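Alginate lyase (Paenibacillus sp. FPU-7, PDB 6KFN) cleaves the polysaccharide alginate by beta-elimination and is built as a right-handed parallel beta-helix. Local coordinates at residues V238-V243 against N259-D264; P268-A273 against G290-G295; E196-N201 against R225-Y230; T255-T260 against S280-Q285. One frame throughout, in Å; residues are numbered along the deposited sequence. Where two conformers were deposited one is given.

Interaction 1 (V238-V243 against N259-D264); sequences VDAFQV and NTVYLD. With NA (sodium ion), chain C.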
loop_
_atom_site.group_PDB
_atom_site.type_symbol
_atom_site.label_atom_id
_atom_site.label_comp_id
_atom_site.label_asym_id
_atom_site.label_seq_id
_atom_site.Cartn_x
_atom_site.Cartn_y
_atom_site.Cartn_z
ATOM N N VAL A 238 -6.254 -8.992 -16.545
ATOM C CA VAL A 238 -5.957 -8.958 -17.967
ATOM C C VAL A 238 -4.459 -8.892 -18.258
ATOM O O VAL A 238 -4.019 -9.384 -19.294
ATOM C CB VAL A 238 -6.717 -7.780 -18.615
ATOM C CG1 VAL A 238 -6.244 -7.532 -20.038
ATOM C CG2 VAL A 238 -8.213 -8.056 -18.527
ATOM N N ASP A 239 -3.677 -8.268 -17.382
ATOM C CA ASP A 239 -2.237 -8.114 -17.498
ATOM C C ASP A 239 -1.664 -8.235 -16.096
ATOM O O ASP A 239 -2.331 -7.901 -15.126
ATOM C CB ASP A 239 -1.837 -6.749 -18.066
ATOM C CG ASP A 239 -2.331 -6.475 -19.463
ATOM O OD1 ASP A 239 -2.051 -7.295 -20.364
ATOM O OD2 ASP A 239 -2.984 -5.410 -19.647
ATOM N N ALA A 240 -0.391 -8.649 -15.983
ATOM C CA ALA A 240 0.265 -8.593 -14.672
ATOM C C ALA A 240 0.455 -7.138 -14.223
ATOM O O ALA A 240 0.039 -6.740 -13.129
ATOM C CB ALA A 240 1.611 -9.307 -14.695
ATOM N N PHE A 241 1.134 -6.350 -15.074
ATOM C CA PHE A 241 1.506 -4.983 -14.752
ATOM C C PHE A 241 1.135 -4.094 -15.942
ATOM O O PHE A 241 1.318 -4.493 -17.096
ATOM C CB PHE A 241 3.022 -4.855 -14.489
ATOM C CG PHE A 241 3.572 -5.878 -13.512
ATOM C CD1 PHE A 241 3.042 -6.020 -12.236
ATOM C CD2 PHE A 241 4.628 -6.693 -13.874
ATOM C CE1 PHE A 241 3.562 -6.935 -11.343
ATOM C CE2 PHE A 241 5.165 -7.617 -12.983
ATOM C CZ PHE A 241 4.627 -7.745 -11.726
ATOM N N GLN A 242 0.635 -2.903 -15.637
ATOM C CA GLN A 242 0.330 -1.904 -16.646
ATOM C C GLN A 242 1.038 -0.607 -16.325
ATOM O O GLN A 242 1.367 -0.332 -15.165
ATOM C CB GLN A 242 -1.181 -1.646 -16.726
ATOM C CG GLN A 242 -1.960 -2.887 -17.131
ATOM C CD GLN A 242 -3.449 -2.740 -17.030
ATOM O OE1 GLN A 242 -3.974 -1.804 -16.417
ATOM N NE2 GLN A 242 -4.166 -3.690 -17.591
ATOM N N VAL A 243 1.245 0.194 -17.370
ATOM C CA VAL A 243 1.747 1.554 -17.244
ATOM C C VAL A 243 0.815 2.434 -18.082
ATOM O O VAL A 243 0.502 2.067 -19.220
ATOM C CB VAL A 243 3.214 1.704 -17.710
ATOM C CG1 VAL A 243 3.809 3.018 -17.229
ATOM C CG2 VAL A 243 4.081 0.534 -17.246
ATOM N N ASN A 259 10.934 -10.109 -11.931
ATOM C CA ASN A 259 9.624 -10.521 -11.440
ATOM C C ASN A 259 9.261 -11.875 -12.063
ATOM O O ASN A 259 9.691 -12.171 -13.169
ATOM C CB ASN A 259 8.552 -9.489 -11.820
ATOM C CG ASN A 259 8.863 -8.127 -11.241
ATOM O OD1 ASN A 259 8.705 -7.897 -10.050
ATOM N ND2 ASN A 259 9.326 -7.211 -12.087
ATOM N N THR A 260 8.443 -12.649 -11.368
ATOM C CA THR A 260 7.924 -13.902 -11.864
ATOM C C THR A 260 6.414 -13.857 -11.773
ATOM O O THR A 260 5.874 -13.564 -10.695
ATOM C CB THR A 260 8.472 -15.079 -11.063
ATOM O OG1 THR A 260 9.889 -15.095 -11.179
ATOM C CG2 THR A 260 7.911 -16.393 -11.608
ATOM N N VAL A 261 5.745 -14.117 -12.880
ATOM C CA VAL A 261 4.301 -14.072 -12.917
ATOM C C VAL A 261 3.732 -15.336 -13.516
ATOM O O VAL A 261 4.190 -15.840 -14.543
ATOM C CB VAL A 261 3.794 -12.790 -13.617
ATOM C CG1 VAL A 261 4.181 -11.541 -12.812
ATOM C CG2 VAL A 261 4.293 -12.663 -15.055
ATOM N N TYR A 262 2.665 -15.815 -12.867
ATOM C CA TYR A 262 1.951 -17.032 -13.221
ATOM C C TYR A 262 0.591 -16.593 -13.729
ATOM O O TYR A 262 -0.309 -16.256 -12.939
ATOM C CB TYR A 262 1.851 -17.966 -12.001
ATOM C CG TYR A 262 3.173 -18.417 -11.478
ATOM C CD1 TYR A 262 3.808 -19.544 -11.996
ATOM C CD2 TYR A 262 3.842 -17.704 -10.485
ATOM C CE1 TYR A 262 5.051 -19.936 -11.567
ATOM C CE2 TYR A 262 5.082 -18.075 -10.048
ATOM C CZ TYR A 262 5.703 -19.213 -10.575
ATOM O OH TYR A 262 6.940 -19.612 -10.169
ATOM N N LEU A 263 0.450 -16.556 -15.057
ATOM C CA LEU A 263 -0.662 -15.920 -15.739
ATOM C C LEU A 263 -1.631 -16.881 -16.424
ATOM O O LEU A 263 -2.541 -16.422 -17.106
ATOM C CB LEU A 263 -0.152 -14.875 -16.727
ATOM C CG LEU A 263 0.668 -13.747 -16.074
ATOM C CD1 LEU A 263 1.199 -12.790 -17.143
ATOM C CD2 LEU A 263 -0.073 -13.018 -14.992
ATOM N N ASP A 264 -1.446 -18.201 -16.219
ATOM C CA ASP A 264 -2.387 -19.257 -16.576
ATOM C C ASP A 264 -2.457 -19.585 -18.066
ATOM O O ASP A 264 -2.436 -20.769 -18.433
ATOM C CB ASP A 264 -3.803 -18.994 -16.062
ATOM C CG ASP A 264 -3.797 -18.696 -14.581
ATOM O OD1 ASP A 264 -3.372 -19.585 -13.801
ATOM O OD2 ASP A 264 -4.176 -17.588 -14.190
HETATM NA NA NA C . -6.169 -1.405 -15.589
HETATM O O HOH W 1 -5.325 -2.142 -13.504
HETATM O O HOH W 2 -5.928 0.875 -14.985
HETATM O O HOH W 3 -7.021 -0.699 -17.675
#
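Across the interior of one coil of the right-handed parallel beta-helix, residues 238-243 face residues 259-264. The chain turns a corner at Ala240 to enter strand 241-243, and comes back on another face of the helix as strand 260-262. No hydrogen bond links the two; buried hydrocarbon does. The methyl CB of Ala240 meets two branch tips, Val261 CG1 at 3.9 Å and Leu263 CD2 at 4.1 Å, so a small residue suits the corner, where both tips reach its one methyl. The Phe241 side chain crosses Val261 obliquely, with CZ 4.0 Å from Val261 CG1. A chi1 of -50° sets its CG beside the backbone N, sending the flat ring into the interior, where Asn259 CB lies at the ring edge, 4.0 Å from Phe241 CE2. One face of this ring is covered by Ala240 CB, above its centre. Asn259 offers the ring its CB and turns its polar end elsewhere: OD1 accepts from Asn227 N, and ND2 donates to Ile224 O.

A second shell lies on the other side of strand 241-243. The CB of Asp239 leads away from residues 259-264, and its carboxylate also accepts from Tyr269 N through OD1 and from Asn272 ND2 through OD2. Gln242, extended beyond CG, donates from NE2 to the anti lone pair of Asp239 OD2 at 2.9 Å (N-H...O 157°). That bond fixes which way the amide is turned and presents the oxygen to a sodium ion, which Tyr210 O, Asp212 OD1 and three waters also bind; Gln242 OE1 lies 2.4 Å from the metal.

Interaction 2 (P268-A273 against G290-G295); sequences PYVVNA and GNLYQG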
loop_
_atom_site.group_PDB
_atom_site.type_symbol
_atom_site.label_atom_id
_atom_site.label_comp_id
_atom_site.label_asym_id
_atom_site.label_seq_id
_atom_site.Cartn_x
_atom_site.Cartn_y
_atom_site.Cartn_z
ATOM N N PRO A 268 -2.490 -12.732 -21.249
ATOM C CA PRO A 268 -2.097 -11.554 -20.450
ATOM C C PRO A 268 -0.657 -11.126 -20.735
ATOM O O PRO A 268 0.228 -11.955 -20.917
ATOM C CB PRO A 268 -2.252 -12.071 -19.017
ATOM C CG PRO A 268 -3.369 -13.084 -19.118
ATOM C CD PRO A 268 -3.096 -13.799 -20.412
ATOM N N TYR A 269 -0.406 -9.820 -20.730
ATOM C CA TYR A 269 0.961 -9.331 -20.837
ATOM C C TYR A 269 1.613 -9.276 -19.460
ATOM O O TYR A 269 0.949 -9.082 -18.433
ATOM C CB TYR A 269 1.010 -7.949 -21.513
ATOM C CG TYR A 269 0.906 -8.068 -23.009
ATOM C CD1 TYR A 269 -0.333 -8.234 -23.657
ATOM C CD2 TYR A 269 2.025 -8.095 -23.787
ATOM C CE1 TYR A 269 -0.390 -8.407 -25.026
ATOM C CE2 TYR A 269 1.982 -8.283 -25.139
ATOM C CZ TYR A 269 0.756 -8.461 -25.730
ATOM O OH TYR A 269 0.647 -8.659 -27.102
ATOM N N VAL A 270 2.945 -9.411 -19.449
ATOM C CA VAL A 270 3.713 -9.122 -18.258
ATOM C C VAL A 270 3.736 -7.633 -17.967
ATOM O O VAL A 270 3.411 -7.190 -16.860
ATOM C CB VAL A 270 5.122 -9.733 -18.371
ATOM C CG1 VAL A 270 5.936 -9.410 -17.124
ATOM C CG2 VAL A 270 5.045 -11.235 -18.579
ATOM N N VAL A 271 4.143 -6.841 -18.981
ATOM C CA VAL A 271 4.063 -5.382 -18.899
ATOM C C VAL A 271 3.316 -4.874 -20.113
ATOM O O VAL A 271 3.775 -5.069 -21.249
ATOM C CB VAL A 271 5.431 -4.683 -18.807
ATOM C CG1 VAL A 271 5.241 -3.160 -18.724
ATOM C CG2 VAL A 271 6.238 -5.202 -17.628
ATOM N N ASN A 272 2.185 -4.215 -19.872
ATOM C CA ASN A 272 1.398 -3.554 -20.918
ATOM C C ASN A 272 1.519 -2.047 -20.676
ATOM O O ASN A 272 0.836 -1.498 -19.800
ATOM C CB ASN A 272 -0.041 -4.031 -20.874
ATOM C CG ASN A 272 -0.851 -3.475 -21.994
ATOM O OD1 ASN A 272 -0.325 -2.829 -22.922
ATOM N ND2 ASN A 272 -2.148 -3.753 -21.961
ATOM N N ALA A 273 2.433 -1.415 -21.418
ATOM C CA ALA A 273 2.679 0.012 -21.299
ATOM C C ALA A 273 1.836 0.700 -22.373
ATOM O O ALA A 273 2.136 0.603 -23.563
ATOM C CB ALA A 273 4.163 0.316 -21.474
ATOM N N GLY A 290 3.927 -17.051 -23.210
ATOM C CA GLY A 290 2.869 -16.194 -23.708
ATOM C C GLY A 290 3.331 -14.768 -23.836
ATOM O O GLY A 290 4.535 -14.499 -23.945
ATOM N N ASN A 291 2.370 -13.860 -23.876
ATOM C CA ASN A 291 2.662 -12.478 -24.167
ATOM C C ASN A 291 3.547 -11.843 -23.088
ATOM O O ASN A 291 3.325 -11.995 -21.889
ATOM C CB ASN A 291 1.354 -11.741 -24.285
ATOM C CG ASN A 291 0.623 -12.067 -25.586
ATOM O OD1 ASN A 291 1.247 -12.473 -26.571
ATOM N ND2 ASN A 291 -0.660 -11.872 -25.598
ATOM N N LEU A 292 4.531 -11.084 -23.549
ATOM C CA LEU A 292 5.548 -10.510 -22.698
ATOM C C LEU A 292 5.300 -9.004 -22.525
ATOM O O LEU A 292 4.715 -8.575 -21.528
ATOM C CB LEU A 292 6.925 -10.882 -23.244
ATOM C CG LEU A 292 8.079 -10.579 -22.307
ATOM C CD1 LEU A 292 7.974 -11.312 -20.930
ATOM C CD2 LEU A 292 9.375 -10.873 -23.044
ATOM N N TYR A 293 5.697 -8.217 -23.519
ATOM C CA TYR A 293 5.653 -6.768 -23.415
ATOM C C TYR A 293 4.870 -6.151 -24.562
ATOM O O TYR A 293 4.960 -6.575 -25.719
ATOM C CB TYR A 293 7.100 -6.179 -23.391
ATOM C CG TYR A 293 7.967 -6.824 -22.325
ATOM C CD1 TYR A 293 7.544 -6.924 -21.016
ATOM C CD2 TYR A 293 9.225 -7.321 -22.627
ATOM C CE1 TYR A 293 8.305 -7.523 -20.068
ATOM C CE2 TYR A 293 10.022 -7.919 -21.651
ATOM C CZ TYR A 293 9.535 -8.032 -20.371
ATOM O OH TYR A 293 10.268 -8.635 -19.359
ATOM N N GLN A 294 4.128 -5.100 -24.232
ATOM C CA GLN A 294 3.422 -4.275 -25.209
ATOM C C GLN A 294 3.711 -2.819 -24.895
ATOM O O GLN A 294 3.735 -2.420 -23.726
ATOM C CB GLN A 294 1.904 -4.561 -25.203
ATOM C CG GLN A 294 1.265 -3.986 -26.491
ATOM C CD GLN A 294 -0.202 -4.259 -26.688
ATOM O OE1 GLN A 294 -0.857 -4.660 -25.724
ATOM N NE2 GLN A 294 -0.724 -4.020 -27.818
ATOM N N GLY A 295 3.920 -2.040 -25.957
ATOM C CA GLY A 295 4.167 -0.628 -25.855
ATOM C C GLY A 295 5.645 -0.291 -25.971
ATOM O O GLY A 295 6.444 -1.007 -26.571
#
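Tyr269 is the bump here, and residues 291-294 make the hollow. Its ring slots between two side chains of the neighbouring segment: Asn291 CB sits 3.5 Å from the ring centroid, almost on the normal, while Gln294 CB closes the opposite face at 3.9 Å from the centroid, displaced toward the rim. Both are CH-pi contacts. The Asn291 amide stacks on the ring with planes 15° apart, and its ND2 is held by Ala267 O.

On the other side of the strand pair, Val270 CG2 lies alongside Leu292 CD1, and Tyr293 crosses Val271 obliquely, its CD1 3.8 Å from Val271 CB. Beta-branched valines give broad, stiff surfaces for this packing. Parallel backbone bonds set the register: Leu292 O accepts from Val271 N and, weakly, from Val270 N at the corner; Gln294 N reaches Val271 O, and Ala273 N reaches Gln294 O. Gly295 brings its CA to 3.3 Å from Ala273 O, where a CB would collide with that oxygen.

In this parallel pairing of successive beta-helix coils, strand 293-294 is the last of its sheet within the chain; strand 269-273 separates it from strand 241-243, against whose Val243 both Val271 and Ala273 pack.

Interaction 3 (E196-N201 against R225-Y230); sequences ENSVFN and RNNIGY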
loop_
_atom_site.group_PDB
_atom_site.type_symbol
_atom_site.label_atom_id
_atom_site.label_comp_id
_atom_site.label_asym_id
_atom_site.label_seq_id
_atom_site.Cartn_x
_atom_site.Cartn_y
_atom_site.Cartn_z
ATOM N N GLU A 196 9.132 -4.161 -4.122
ATOM C CA GLU A 196 10.167 -5.193 -4.191
ATOM C C GLU A 196 9.807 -6.362 -3.308
ATOM O O GLU A 196 9.188 -6.217 -2.240
ATOM C CB GLU A 196 11.559 -4.654 -3.777
ATOM C CG GLU A 196 11.596 -4.191 -2.320
ATOM C CD GLU A 196 12.965 -3.727 -1.853
ATOM O OE1 GLU A 196 13.812 -3.432 -2.732
ATOM O OE2 GLU A 196 13.155 -3.610 -0.615
ATOM N N ASN A 197 10.249 -7.549 -3.724
ATOM C CA ASN A 197 10.239 -8.744 -2.881
ATOM C C ASN A 197 8.848 -9.100 -2.359
ATOM O O ASN A 197 8.733 -9.681 -1.269
ATOM C CB ASN A 197 11.229 -8.616 -1.719
ATOM C CG ASN A 197 12.607 -8.230 -2.175
ATOM O OD1 ASN A 197 13.063 -8.639 -3.189
ATOM N ND2 ASN A 197 13.288 -7.435 -1.360
ATOM N N SER A 198 7.818 -8.765 -3.112
ATOM C CA SER A 198 6.445 -8.890 -2.668
ATOM C C SER A 198 5.737 -10.020 -3.432
ATOM O O SER A 198 6.237 -10.526 -4.430
ATOM C CB SER A 198 5.733 -7.544 -2.795
ATOM O OG SER A 198 6.311 -6.602 -1.873
ATOM N N VAL A 199 4.569 -10.409 -2.909
ATOM C CA VAL A 199 3.808 -11.524 -3.450
ATOM C C VAL A 199 2.368 -11.072 -3.626
ATOM O O VAL A 199 1.745 -10.585 -2.675
ATOM C CB VAL A 199 3.877 -12.775 -2.562
ATOM C CG1 VAL A 199 3.058 -13.918 -3.199
ATOM C CG2 VAL A 199 5.316 -13.196 -2.350
ATOM N N PHE A 200 1.843 -11.260 -4.835
ATOM C CA PHE A 200 0.505 -10.820 -5.213
ATOM C C PHE A 200 -0.378 -12.044 -5.438
ATOM O O PHE A 200 -0.160 -12.813 -6.373
ATOM C CB PHE A 200 0.567 -9.981 -6.485
ATOM C CG PHE A 200 1.618 -8.900 -6.440
ATOM C CD1 PHE A 200 1.744 -8.055 -5.332
ATOM C CD2 PHE A 200 2.529 -8.757 -7.475
ATOM C CE1 PHE A 200 2.769 -7.110 -5.278
ATOM C CE2 PHE A 200 3.530 -7.796 -7.433
ATOM C CZ PHE A 200 3.663 -6.976 -6.332
ATOM N N ASN A 201 -1.390 -12.210 -4.584
ATOM C CA ASN A 201 -2.404 -13.255 -4.748
ATOM C C ASN A 201 -3.593 -12.597 -5.424
ATOM O O ASN A 201 -4.373 -11.877 -4.798
ATOM C CB ASN A 201 -2.782 -13.852 -3.398
ATOM C CG ASN A 201 -3.851 -14.920 -3.524
ATOM O OD1 ASN A 201 -4.538 -14.995 -4.554
ATOM N ND2 ASN A 201 -4.010 -15.706 -2.495
ATOM N N ARG A 225 10.572 -4.716 -8.719
ATOM C CA ARG A 225 11.645 -5.690 -8.785
ATOM C C ARG A 225 11.426 -6.886 -7.863
ATOM O O ARG A 225 11.043 -6.771 -6.708
ATOM C CB ARG A 225 13.019 -5.037 -8.471
ATOM C CG ARG A 225 13.155 -4.433 -7.124
ATOM C CD ARG A 225 14.511 -3.779 -6.946
ATOM N NE ARG A 225 14.642 -3.111 -5.645
ATOM C CZ ARG A 225 15.310 -2.007 -5.422
ATOM N NH1 ARG A 225 15.959 -1.395 -6.398
ATOM N NH2 ARG A 225 15.306 -1.506 -4.213
ATOM N N ASN A 226 11.715 -8.069 -8.413
ATOM C CA ASN A 226 11.829 -9.280 -7.600
ATOM C C ASN A 226 10.521 -9.625 -6.890
ATOM O O ASN A 226 10.545 -10.145 -5.763
ATOM C CB ASN A 226 13.001 -9.174 -6.627
ATOM C CG ASN A 226 14.268 -8.834 -7.375
ATOM O OD1 ASN A 226 14.500 -9.304 -8.496
ATOM N ND2 ASN A 226 15.027 -7.856 -6.851
ATOM N N ASN A 227 9.400 -9.417 -7.559
ATOM C CA ASN A 227 8.077 -9.755 -7.035
ATOM C C ASN A 227 7.565 -11.026 -7.716
ATOM O O ASN A 227 8.016 -11.383 -8.792
ATOM C CB ASN A 227 7.092 -8.633 -7.271
ATOM C CG ASN A 227 7.589 -7.322 -6.677
ATOM O OD1 ASN A 227 7.665 -7.162 -5.473
ATOM N ND2 ASN A 227 7.930 -6.364 -7.547
ATOM N N ILE A 228 6.580 -11.652 -7.077
ATOM C CA ILE A 228 5.902 -12.827 -7.623
ATOM C C ILE A 228 4.409 -12.532 -7.677
ATOM O O ILE A 228 3.830 -12.117 -6.666
ATOM C CB ILE A 228 6.147 -14.085 -6.748
ATOM C CG1 ILE A 228 7.632 -14.387 -6.658
ATOM C CG2 ILE A 228 5.358 -15.265 -7.330
ATOM C CD1 ILE A 228 7.975 -15.447 -5.589
ATOM N N GLY A 229 3.802 -12.742 -8.846
ATOM C CA GLY A 229 2.363 -12.564 -8.987
ATOM C C GLY A 229 1.663 -13.827 -9.449
ATOM O O GLY A 229 2.116 -14.487 -10.382
ATOM N N TYR A 230 0.548 -14.127 -8.776
ATOM C CA TYR A 230 -0.276 -15.293 -9.076
ATOM C C TYR A 230 -1.638 -14.825 -9.563
ATOM O O TYR A 230 -2.440 -14.286 -8.786
ATOM C CB TYR A 230 -0.467 -16.154 -7.811
ATOM C CG TYR A 230 0.798 -16.718 -7.256
ATOM C CD1 TYR A 230 1.410 -17.807 -7.845
ATOM C CD2 TYR A 230 1.395 -16.202 -6.120
ATOM C CE1 TYR A 230 2.561 -18.365 -7.335
ATOM C CE2 TYR A 230 2.534 -16.758 -5.572
ATOM C CZ TYR A 230 3.118 -17.862 -6.183
ATOM O OH TYR A 230 4.261 -18.445 -5.696
HETATM O O HOH W 4 14.675 -6.434 -4.442
HETATM O O HOH W 5 8.796 -11.941 -4.148
#
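Backbone hydrogen bonds run along this pair, the standard parallel pairing of successive coils in a beta-helix. Strands 199-201 and 228-230 lie 4.7 Å apart and only 6° from parallel, with Ile228 N bonded to Ser198 O, Phe200 N to Ile228 O and Tyr230 N to Phe200 O, each nearly along the C=O axis. Before them the chains bend together at Asn197 and Asn226, both with positive phi, a conformation asparagine tolerates well; a water links Asn197 OD1 to Asn226 ND2.

At that bend Asn197 N still bonds Arg225 O at 3.2 Å, but for Ser198 N a side chain stands in as partner. Asn227 OD1 accepts from Ser198 N at 2.9 Å, in plane on a lone pair, while its ND2 reaches back to Val195 O. This is a rung of an asparagine ladder, as in pectate-lyase-like beta-helices.

The ionic contact pairs Glu196 with Arg225, lying side by side. Arg225 grips Glu196 OE1 side-on with NE (3.0 Å) and NH2 (2.9 Å), that oxygen lying in the guanidinium plane, while OE2 bonds Ser171 OG.

Van der Waals contacts complete the pair: Val199 CG1 meets the edge of the Tyr230 ring, 3.7 Å from CE2, and inside the helix Phe200 CE2 touches Asn227 CB at 3.7 Å.

Two donors on one carboxylate oxygen probably favour the charged form of Glu196, and buried Asn227, both ends of its amide bonded, probably pays little for desolvation.

Interaction 4 (T255-T260 against S280-Q285); sequences TFTGNT and SAAGNQ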
loop_
_atom_site.group_PDB
_atom_site.type_symbol
_atom_site.label_atom_id
_atom_site.label_comp_id
_atom_site.label_asym_id
_atom_site.label_seq_id
_atom_site.Cartn_x
_atom_site.Cartn_y
_atom_site.Cartn_z
ATOM N N THR A 255 10.496 0.671 -14.328
ATOM C CA THR A 255 11.449 -0.414 -14.491
ATOM C C THR A 255 10.887 -1.682 -13.862
ATOM O O THR A 255 10.469 -1.656 -12.718
ATOM C CB THR A 255 12.794 -0.052 -13.850
ATOM O OG1 THR A 255 13.310 1.117 -14.449
ATOM C CG2 THR A 255 13.788 -1.204 -13.939
ATOM N N PHE A 256 10.919 -2.783 -14.619
ATOM C CA PHE A 256 10.421 -4.077 -14.165
ATOM C C PHE A 256 11.535 -5.094 -14.310
ATOM O O PHE A 256 11.883 -5.472 -15.433
ATOM C CB PHE A 256 9.221 -4.539 -15.018
ATOM C CG PHE A 256 8.028 -3.639 -14.912
ATOM C CD1 PHE A 256 7.878 -2.517 -15.727
ATOM C CD2 PHE A 256 7.016 -3.905 -13.983
ATOM C CE1 PHE A 256 6.779 -1.695 -15.625
ATOM C CE2 PHE A 256 5.907 -3.067 -13.874
ATOM C CZ PHE A 256 5.781 -1.974 -14.707
ATOM N N THR A 257 12.105 -5.535 -13.190
ATOM C CA THR A 257 13.196 -6.492 -13.253
ATOM C C THR A 257 12.968 -7.641 -12.301
ATOM O O THR A 257 12.544 -7.473 -11.165
ATOM C CB THR A 257 14.565 -5.877 -13.011
ATOM O OG1 THR A 257 14.567 -5.285 -11.747
ATOM C CG2 THR A 257 14.891 -4.849 -14.048
ATOM N N GLY A 258 13.311 -8.851 -12.758
ATOM C CA GLY A 258 13.378 -9.985 -11.863
ATOM C C GLY A 258 12.045 -10.453 -11.310
ATOM O O GLY A 258 12.060 -11.143 -10.284
ATOM N N ASN A 259 10.934 -10.109 -11.931
ATOM C CA ASN A 259 9.624 -10.521 -11.440
ATOM C C ASN A 259 9.261 -11.875 -12.063
ATOM O O ASN A 259 9.691 -12.171 -13.169
ATOM C CB ASN A 259 8.552 -9.489 -11.820
ATOM C CG ASN A 259 8.863 -8.127 -11.241
ATOM O OD1 ASN A 259 8.705 -7.897 -10.050
ATOM N ND2 ASN A 259 9.326 -7.211 -12.087
ATOM N N THR A 260 8.443 -12.649 -11.368
ATOM C CA THR A 260 7.924 -13.902 -11.864
ATOM C C THR A 260 6.414 -13.857 -11.773
ATOM O O THR A 260 5.874 -13.564 -10.695
ATOM C CB THR A 260 8.472 -15.079 -11.063
ATOM O OG1 THR A 260 9.889 -15.095 -11.179
ATOM C CG2 THR A 260 7.911 -16.393 -11.608
ATOM N N SER A 280 11.178 -0.062 -18.912
ATOM C CA SER A 280 12.298 -0.947 -19.188
ATOM C C SER A 280 12.036 -2.252 -18.459
ATOM O O SER A 280 11.441 -2.257 -17.383
ATOM C CB SER A 280 13.624 -0.340 -18.723
ATOM O OG SER A 280 13.874 0.931 -19.316
ATOM N N ALA A 281 12.526 -3.353 -19.029
ATOM C CA ALA A 281 12.268 -4.661 -18.451
ATOM C C ALA A 281 13.454 -5.577 -18.695
ATOM O O ALA A 281 14.054 -5.578 -19.775
ATOM C CB ALA A 281 10.995 -5.228 -19.044
ATOM N N ALA A 282 13.770 -6.391 -17.698
ATOM C CA ALA A 282 14.810 -7.397 -17.828
ATOM C C ALA A 282 14.618 -8.466 -16.766
ATOM O O ALA A 282 14.200 -8.181 -15.652
ATOM C CB ALA A 282 16.214 -6.802 -17.657
ATOM N N GLY A 283 14.890 -9.711 -17.148
ATOM C CA GLY A 283 14.920 -10.762 -16.161
ATOM C C GLY A 283 13.586 -11.172 -15.613
ATOM O O GLY A 283 13.543 -11.803 -14.552
ATOM N N ASN A 284 12.493 -10.844 -16.271
ATOM C CA ASN A 284 11.173 -11.269 -15.824
ATOM C C ASN A 284 10.877 -12.646 -16.408
ATOM O O ASN A 284 11.310 -12.982 -17.504
ATOM C CB ASN A 284 10.112 -10.270 -16.241
ATOM C CG ASN A 284 10.389 -8.891 -15.675
ATOM O OD1 ASN A 284 10.410 -8.707 -14.453
ATOM N ND2 ASN A 284 10.591 -7.911 -16.533
ATOM N N GLN A 285 10.177 -13.458 -15.640
ATOM C CA GLN A 285 9.809 -14.816 -16.003
ATOM C C GLN A 285 8.298 -14.924 -16.032
ATOM O O GLN A 285 7.627 -14.535 -15.087
ATOM C CB GLN A 285 10.390 -15.801 -14.997
ATOM C CG GLN A 285 11.895 -15.878 -14.997
ATOM C CD GLN A 285 12.467 -16.817 -13.930
ATOM O OE1 GLN A 285 13.296 -16.413 -13.117
ATOM N NE2 GLN A 285 12.040 -18.080 -13.944
HETATM O O HOH W 6 12.411 -13.660 -12.723
HETATM O O HOH W 7 11.394 -17.253 -10.726
#
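Asn284 lays its amide alongside that of Asn259, the two groups pointing the same way with planes only 12° apart. Its oxygen takes two bonds from that residue: the backbone Asn259 N meets OD1 at 2.9 Å, in plane on a lone pair, and Asn259 ND2 comes from above the carbonyl plane at 3.0 Å. The other end of the amide reaches across to the neighbouring strand, Asn284 ND2 donating to Phe256 O at 3.0 Å, from well out of the plane of that carbonyl. Phe256 O therefore serves two donors, since Ala282 N also bonds it. Asn284 ND2 further bonds Tyr293 OH, so both ends are engaged and the rotation is fixed. With chi1 at -59°, CG stands beside the backbone N, the same setting as in Asn259.

Repetition of this amide at equivalent places in successive coils is the asparagine ladder of a parallel beta-helix, a stack inside the bend that supplies bonds where the strand pairing is interrupted. Gly258 and Gly283 make the bend itself at positive phi, which glycine adopts easily, and Gly258 N still reaches Ala282 O. Before it, strands 255-257 and 280-282 run 5° from parallel; Phe256 N bonds Ser280 O, and the Phe256 ring turns inward, its edge near that same oxygen and its side chain packing on Val243 and Ile224. After it, Gln285 N returns to Asn259 O at 2.8 Å. On the outer face, a water lies near Thr260 OG1, Gly283 O (2.8 Å) and Gln285 OE1, though it cannot donate to every acceptor.

Overall arrangement
All four interactions lie on the same side of the chain's centre, toward the C-terminal end of the beta-helix. Interaction 3 comes first along the chain; interaction 1 follows and shares Asn259 and Thr260 with interaction 4, whose segments alternate with those of interaction 2. Interactions 3 and 4 pair successive coils at a bend repeated along the helix, their centres 11 Å apart, and Thr260 probably hydrogen-bonds to Asn227 and Gly229. Interaction 2 pairs coils on the face of strand 241-243, its centre about 17 Å from that of interaction 3. Interaction 1 joins the two faces across the interior, and Phe256 packs on both Phe241 and Val271. Together they build one coil stack beside a sodium ion.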